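Local coordinates for DNA endonuclease I-CeuI (Chlamydomonas eugametos, PDB 2EX5) that cuts DNA as a homodimeric LAGLIDADG homing endonuclease, recognising a degenerate 17-19 bp target and leaving a staggered break that lets its intron spread, at the interface of chains A and B. Numbering follows the deposited sequence. Chains: chain A/B, DNA endonuclease I-CeuI.

The interface of chains A and B. Residues chain A 53, 56-57, 60, 140-141, 144-145; chain B 54.
Helix 49-62 of chain B packs against helix 49-62 of chain A, and B:Phe54 slides its ring between that helix and the end of helix 126-141 with the loop after it, at A:Phe144. The phenyl ring of B:Phe54 is held like a plate between two carbons. On one face the methylene CB of A:Phe144 sits over the ring centre, 3.4 Å from the centroid of B:Phe54; on the other, CA of A:Gly57 lies 3.7 Å from the same centroid. With no side chain at A:Gly57, the backbone itself can come up to the aromatic face. The two phenylalanine side chains run past one another in opposite directions, CD2 of A:Phe144 lying 3.4 Å from CD1 of B:Phe54, while CB of B:Phe54 covers the A:Phe144 ring toward its rim. CG of B:Phe54 stands anti to its backbone N (chi1 -174°), which sends the ring into chain A. Its outer end meets the aliphatic stem of A:Glu60, whose CB is 3.5 Å from CZ of B:Phe54. That stem bends at chi2 (84°), and OG of A:Ser145 hydrogen-bonds the carboxylate OE2 of A:Glu60 at 2.5 Å, on the syn side but 27° out of the carboxylate plane, tying the post-helix loop to helix 49-62. CB of A:Ala56 lies 3.8 Å from CD1 of B:Phe54. A leucine in place of B:Phe54 has no flat ring for A:Gly57 and A:Phe144 to clasp, and would probably leave a gap between helix and loop. Repeated by the two-fold with chains exchanged, the contact helps join the paired LAGLIDADG helices of the homodimer, whose C-terminal ends each bring Glu62, a magnesium ligand, to the active sites.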
loop_
_atom_site.group_PDB
_atom_site.type_symbol
_atom_site.label_atom_id
_atom_site.label_comp_id
_atom_site.label_asym_id
_atom_site.label_seq_id
_atom_site.Cartn_x
_atom_site.Cartn_y
_atom_site.Cartn_z
ATOM N N LEU A 53 15.316 1.655 1.602
ATOM C CA LEU A 53 14.788 1.398 0.278
ATOM C C LEU A 53 13.475 0.652 0.409
ATOM O O LEU A 53 12.646 0.823 -0.407
ATOM C CB LEU A 53 15.783 0.587 -0.615
ATOM C CG LEU A 53 16.787 1.109 -1.664
ATOM C CD1 LEU A 53 16.872 2.559 -1.840
ATOM C CD2 LEU A 53 18.281 0.507 -1.580
ATOM N N ALA A 56 10.941 3.095 1.397
ATOM C CA ALA A 56 10.572 3.888 0.223
ATOM C C ALA A 56 9.432 3.217 -0.521
ATOM O O ALA A 56 8.437 3.867 -0.788
ATOM C CB ALA A 56 11.737 4.184 -0.706
ATOM N N GLY A 57 9.504 1.929 -0.757
ATOM C CA GLY A 57 8.454 1.192 -1.486
ATOM C C GLY A 57 7.194 1.170 -0.666
ATOM O O GLY A 57 6.053 1.312 -1.155
ATOM N N GLU A 60 5.443 4.656 -0.944
ATOM C CA GLU A 60 4.805 4.748 -2.257
ATOM C C GLU A 60 3.419 4.102 -2.203
ATOM O O GLU A 60 2.512 4.595 -2.787
ATOM C CB GLU A 60 5.675 4.149 -3.362
ATOM C CG GLU A 60 5.093 4.010 -4.725
ATOM C CD GLU A 60 5.198 5.270 -5.533
ATOM O OE1 GLU A 60 4.689 5.216 -6.707
ATOM O OE2 GLU A 60 5.738 6.301 -4.980
ATOM N N TYR A 140 15.446 8.460 -1.572
ATOM C CA TYR A 140 15.011 7.054 -1.775
ATOM C C TYR A 140 13.782 6.756 -2.550
ATOM O O TYR A 140 13.669 5.669 -3.007
ATOM C CB TYR A 140 14.889 6.267 -0.457
ATOM C CG TYR A 140 16.129 6.303 0.337
ATOM C CD1 TYR A 140 16.357 7.333 1.284
ATOM C CD2 TYR A 140 17.145 5.327 0.095
ATOM C CE1 TYR A 140 17.596 7.361 1.996
ATOM C CE2 TYR A 140 18.341 5.365 0.760
ATOM C CZ TYR A 140 18.556 6.356 1.696
ATOM O OH TYR A 140 19.725 6.276 2.338
ATOM N N VAL A 141 12.778 7.632 -2.539
ATOM C CA VAL A 141 11.482 7.323 -3.222
ATOM C C VAL A 141 11.455 7.628 -4.685
ATOM O O VAL A 141 11.090 6.795 -5.461
ATOM C CB VAL A 141 10.172 7.982 -2.490
ATOM C CG1 VAL A 141 8.841 7.473 -3.127
ATOM C CG2 VAL A 141 10.144 7.589 -0.997
ATOM N N PHE A 144 12.049 5.515 -8.117
ATOM C CA PHE A 144 11.174 4.395 -8.462
ATOM C C PHE A 144 9.701 4.791 -8.451
ATOM O O PHE A 144 8.821 3.968 -8.637
ATOM C CB PHE A 144 11.435 3.235 -7.479
ATOM C CG PHE A 144 12.891 3.067 -7.076
ATOM C CD1 PHE A 144 13.793 2.348 -7.872
ATOM C CD2 PHE A 144 13.373 3.636 -5.922
ATOM C CE1 PHE A 144 15.149 2.139 -7.477
ATOM C CE2 PHE A 144 14.737 3.453 -5.529
ATOM C CZ PHE A 144 15.587 2.674 -6.304
ATOM N N SER A 145 9.400 6.048 -8.223
ATOM C CA SER A 145 8.053 6.454 -8.062
ATOM C C SER A 145 7.316 6.725 -9.391
ATOM O O SER A 145 7.925 6.963 -10.431
ATOM C CB SER A 145 8.045 7.717 -7.182
ATOM O OG SER A 145 6.804 7.883 -6.553
ATOM N N PHE B 54 12.832 -1.602 -3.002
ATOM C CA PHE B 54 11.694 -0.792 -3.275
ATOM C C PHE B 54 10.424 -1.574 -3.584
ATOM O O PHE B 54 9.364 -1.392 -2.939
ATOM C CB PHE B 54 12.004 0.276 -4.361
ATOM C CG PHE B 54 10.824 1.304 -4.589
ATOM C CD1 PHE B 54 10.844 2.560 -3.995
ATOM C CD2 PHE B 54 9.657 0.940 -5.334
ATOM C CE1 PHE B 54 9.749 3.519 -4.205
ATOM C CE2 PHE B 54 8.582 1.846 -5.504
ATOM C CZ PHE B 54 8.651 3.148 -4.982
#